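Local coordinates for protein transcriptional regulator (Saccharomonospora viridis, PDB 4KWA) that probably binds DNA as a TetR-family transcriptional repressor, carrying a choline ion in the ligand pocket of its C-terminal domain, at residues Ala75-Leu84 against Thr133-Phe143. Residues are numbered along the deposited sequence; the frame is centred on the assembly and turned at random.
Sequences ADARERLVRL and TIRTGQKQGVF
The ring of Phe143 meets Ala77, Arg78 and Leu81 obliquely, CZ lying 3.8 Å from Leu81 CD2, while Ile134 O sits in plane at the ring's edge. Val82 CG2 covers one face of the Arg78 guanidinium, whose NE pairs with Glu187. A further flat group, the Gln140 amide, grips the chain leading into helix 77-86. NE2 donates to Ala75 O, 3.0 Å away and practically in the amide plane, and OE1 accepts from Ala77 N at 3.1 Å; both bonds are nearly straight, and the extended chain beyond CG carries the amide out to them. Segments 77-84 and 133-139 run antiparallel, 156° between their axes, and the absence of a side chain on Gly137 lets Ala77 CB come within 3.4 Å of Gly137 N. Thr133 fits as a knob among Ala77, Arg80, Leu81 and Leu84. Its CG2, anti to the backbone N, packs 3.9 Å from Leu81 CB; OG1 also bonds to Thr129 O. Ile190 of helix 175-190 touches both Leu81 and Phe143. In this ligand-binding domain, one Gln140 side chain thus satisfies a backbone N-H and a C=O where helix 77-86 starts, while a water, in plane at the Arg80 guanidinium edge, bridges NE to Thr133 OG1.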
loop_
_atom_site.group_PDB
_atom_site.type_symbol
_atom_site.label_atom_id
_atom_site.label_comp_id
_atom_site.label_asym_id
_atom_site.label_seq_id
_atom_site.Cartn_x
_atom_site.Cartn_y
_atom_site.Cartn_z
ATOM N N ALA A 75 30.405 -5.120 -4.396
ATOM C CA ALA A 75 30.985 -3.743 -4.226
ATOM C C ALA A 75 30.468 -2.719 -5.226
ATOM O O ALA A 75 30.481 -1.506 -4.932
ATOM C CB ALA A 75 32.526 -3.778 -4.269
ATOM N N ASP A 76 30.032 -3.166 -6.406
ATOM C CA ASP A 76 29.556 -2.240 -7.448
ATOM C C ASP A 76 28.164 -1.715 -7.027
ATOM O O ASP A 76 27.250 -2.497 -6.762
ATOM C CB ASP A 76 29.501 -2.905 -8.816
ATOM C CG ASP A 76 29.147 -1.907 -9.911
ATOM O OD1 ASP A 76 30.081 -1.373 -10.527
ATOM O OD2 ASP A 76 27.976 -1.557 -10.065
ATOM N N ALA A 77 27.952 -0.407 -6.942
ATOM C CA ALA A 77 26.675 0.053 -6.458
ATOM C C ALA A 77 25.493 -0.246 -7.422
ATOM O O ALA A 77 24.403 -0.423 -6.973
ATOM C CB ALA A 77 26.744 1.555 -6.088
ATOM N N ARG A 78 25.716 -0.342 -8.731
ATOM C CA ARG A 78 24.573 -0.682 -9.595
ATOM C C ARG A 78 24.117 -2.090 -9.252
ATOM O O ARG A 78 22.887 -2.331 -9.109
ATOM C CB ARG A 78 24.864 -0.603 -11.107
ATOM C CG ARG A 78 23.687 -1.114 -11.958
ATOM C CD ARG A 78 23.866 -1.188 -13.485
ATOM N NE ARG A 78 22.886 -2.160 -13.978
ATOM C CZ ARG A 78 23.011 -3.474 -13.783
ATOM N NH1 ARG A 78 24.064 -3.943 -13.117
ATOM N NH2 ARG A 78 22.071 -4.322 -14.194
ATOM N N GLU A 79 25.069 -3.008 -9.153
ATOM C CA GLU A 79 24.722 -4.412 -8.794
ATOM C C GLU A 79 24.061 -4.401 -7.401
ATOM O O GLU A 79 23.083 -5.100 -7.186
ATOM C CB GLU A 79 25.921 -5.374 -8.790
ATOM C CG GLU A 79 25.465 -6.818 -8.620
ATOM C CD GLU A 79 24.583 -7.358 -9.772
ATOM O OE1 GLU A 79 24.545 -6.756 -10.878
ATOM O OE2 GLU A 79 23.911 -8.401 -9.561
ATOM N N ARG A 80 24.603 -3.636 -6.445
ATOM C CA ARG A 80 23.985 -3.593 -5.135
ATOM C C ARG A 80 22.510 -3.147 -5.182
ATOM O O ARG A 80 21.625 -3.787 -4.600
ATOM C CB ARG A 80 24.762 -2.682 -4.156
ATOM C CG ARG A 80 26.055 -3.177 -3.676
ATOM C CD ARG A 80 26.689 -2.207 -2.688
ATOM N NE ARG A 80 26.076 -2.192 -1.394
ATOM C CZ ARG A 80 26.361 -3.047 -0.407
ATOM N NH1 ARG A 80 27.130 -4.116 -0.630
ATOM N NH2 ARG A 80 25.789 -2.918 0.795
ATOM N N LEU A 81 22.265 -2.028 -5.860
ATOM C CA LEU A 81 20.886 -1.463 -6.015
ATOM C C LEU A 81 19.976 -2.493 -6.716
ATOM O O LEU A 81 18.851 -2.757 -6.266
ATOM C CB LEU A 81 20.960 -0.135 -6.724
ATOM C CG LEU A 81 19.679 0.658 -6.647
ATOM C CD1 LEU A 81 19.312 1.008 -5.212
ATOM C CD2 LEU A 81 19.752 1.914 -7.526
ATOM N N VAL A 82 20.465 -3.129 -7.761
ATOM C CA VAL A 82 19.700 -4.185 -8.466
ATOM C C VAL A 82 19.354 -5.341 -7.529
ATOM O O VAL A 82 18.214 -5.777 -7.525
ATOM C CB VAL A 82 20.420 -4.711 -9.740
ATOM C CG1 VAL A 82 19.714 -5.947 -10.315
ATOM C CG2 VAL A 82 20.498 -3.611 -10.807
ATOM N N ARG A 83 20.286 -5.779 -6.698
ATOM C CA ARG A 83 19.989 -6.847 -5.749
ATOM C C ARG A 83 19.014 -6.423 -4.670
ATOM O O ARG A 83 18.109 -7.115 -4.346
ATOM C CB ARG A 83 21.239 -7.325 -5.078
ATOM C CG ARG A 83 21.930 -8.397 -5.833
ATOM C CD ARG A 83 23.360 -8.493 -5.392
ATOM N NE ARG A 83 24.113 -9.223 -6.374
ATOM C CZ ARG A 83 24.239 -10.527 -6.386
ATOM N NH1 ARG A 83 24.937 -11.070 -7.343
ATOM N NH2 ARG A 83 23.692 -11.268 -5.442
ATOM N N LEU A 84 19.245 -5.262 -4.125
ATOM C CA LEU A 84 18.358 -4.671 -3.141
ATOM C C LEU A 84 16.932 -4.629 -3.605
ATOM O O LEU A 84 16.063 -4.898 -2.820
ATOM C CB LEU A 84 18.764 -3.248 -2.746
ATOM C CG LEU A 84 19.833 -3.152 -1.702
ATOM C CD1 LEU A 84 20.330 -1.707 -1.570
ATOM C CD2 LEU A 84 19.296 -3.715 -0.355
ATOM N N THR A 133 23.110 3.716 -0.856
ATOM C CA THR A 133 23.546 3.049 -2.105
ATOM C C THR A 133 23.666 4.034 -3.294
ATOM O O THR A 133 24.597 3.990 -4.114
ATOM C CB THR A 133 22.586 1.933 -2.388
ATOM O OG1 THR A 133 22.566 1.126 -1.173
ATOM C CG2 THR A 133 23.029 1.046 -3.633
ATOM N N ILE A 134 22.678 4.911 -3.384
ATOM C CA ILE A 134 22.691 5.964 -4.373
ATOM C C ILE A 134 23.937 6.811 -4.259
ATOM O O ILE A 134 24.602 6.996 -5.295
ATOM C CB ILE A 134 21.371 6.774 -4.338
ATOM C CG1 ILE A 134 20.251 5.837 -4.807
ATOM C CG2 ILE A 134 21.457 7.987 -5.224
ATOM C CD1 ILE A 134 18.864 6.319 -4.410
ATOM N N ARG A 135 24.273 7.311 -3.053
ATOM C CA ARG A 135 25.469 8.138 -2.895
ATOM C C ARG A 135 26.755 7.349 -3.195
ATOM O O ARG A 135 27.738 7.868 -3.696
ATOM C CB ARG A 135 25.503 8.734 -1.457
ATOM C CG ARG A 135 24.302 9.611 -1.192
ATOM C CD ARG A 135 24.340 10.189 0.230
ATOM N NE ARG A 135 23.139 10.890 0.684
ATOM C CZ ARG A 135 22.306 10.374 1.595
ATOM N NH1 ARG A 135 22.596 9.173 2.217
ATOM N NH2 ARG A 135 21.280 11.072 1.974
ATOM N N THR A 136 26.785 6.049 -2.940
ATOM C CA THR A 136 28.003 5.334 -3.356
ATOM C C THR A 136 28.137 5.285 -4.909
ATOM O O THR A 136 29.252 5.496 -5.433
ATOM C CB THR A 136 28.033 3.894 -2.771
ATOM O OG1 THR A 136 27.894 3.932 -1.366
ATOM C CG2 THR A 136 29.303 3.156 -3.064
ATOM N N GLY A 137 27.071 4.926 -5.600
ATOM C CA GLY A 137 27.085 4.850 -7.088
ATOM C C GLY A 137 27.404 6.223 -7.673
ATOM O O GLY A 137 28.007 6.348 -8.766
ATOM N N GLN A 138 26.986 7.290 -6.964
ATOM C CA GLN A 138 27.294 8.630 -7.390
ATOM C C GLN A 138 28.774 8.839 -7.270
ATOM O O GLN A 138 29.385 9.325 -8.236
ATOM C CB GLN A 138 26.517 9.669 -6.580
ATOM C CG GLN A 138 25.074 9.735 -7.023
ATOM C CD GLN A 138 24.177 10.629 -6.140
ATOM O OE1 GLN A 138 24.454 10.881 -4.963
ATOM N NE2 GLN A 138 23.083 10.997 -6.681
ATOM N N LYS A 139 29.356 8.470 -6.134
ATOM C CA LYS A 139 30.843 8.627 -5.945
ATOM C C LYS A 139 31.658 7.769 -6.955
ATOM O O LYS A 139 32.736 8.174 -7.457
ATOM C CB LYS A 139 31.249 8.306 -4.525
ATOM C CG LYS A 139 32.705 8.688 -4.194
ATOM C CD LYS A 139 33.105 8.560 -2.715
ATOM C CE LYS A 139 33.082 7.153 -2.100
ATOM N NZ LYS A 139 31.750 6.585 -1.690
ATOM N N GLN A 140 31.177 6.544 -7.197
ATOM C CA GLN A 140 31.784 5.617 -8.155
ATOM C C GLN A 140 31.628 6.112 -9.637
ATOM O O GLN A 140 32.224 5.533 -10.554
ATOM C CB GLN A 140 31.125 4.217 -8.000
ATOM C CG GLN A 140 31.484 3.506 -6.687
ATOM C CD GLN A 140 30.904 2.093 -6.596
ATOM O OE1 GLN A 140 30.126 1.687 -7.422
ATOM N NE2 GLN A 140 31.334 1.339 -5.611
ATOM N N GLY A 141 30.755 7.095 -9.865
ATOM C CA GLY A 141 30.471 7.683 -11.177
ATOM C C GLY A 141 29.528 6.859 -12.030
ATOM O O GLY A 141 29.423 7.065 -13.249
ATOM N N VAL A 142 28.794 5.938 -11.428
ATOM C CA VAL A 142 27.867 5.146 -12.239
ATOM C C VAL A 142 26.438 5.620 -12.168
ATOM O O VAL A 142 25.624 5.259 -13.050
ATOM C CB VAL A 142 28.010 3.644 -11.936
ATOM C CG1 VAL A 142 26.974 2.832 -12.683
ATOM C CG2 VAL A 142 29.410 3.135 -12.309
ATOM N N PHE A 143 26.156 6.464 -11.168
ATOM C CA PHE A 143 24.855 7.045 -10.959
ATOM C C PHE A 143 24.931 8.569 -11.146
ATOM O O PHE A 143 25.904 9.185 -10.735
ATOM C CB PHE A 143 24.232 6.791 -9.549
ATOM C CG PHE A 143 23.923 5.372 -9.210
ATOM C CD1 PHE A 143 23.698 4.403 -10.153
ATOM C CD2 PHE A 143 23.747 5.036 -7.922
ATOM C CE1 PHE A 143 23.403 3.079 -9.749
ATOM C CE2 PHE A 143 23.495 3.745 -7.531
ATOM C CZ PHE A 143 23.297 2.751 -8.465
HETATM O O HOH W 1 24.547 -0.136 -0.109
#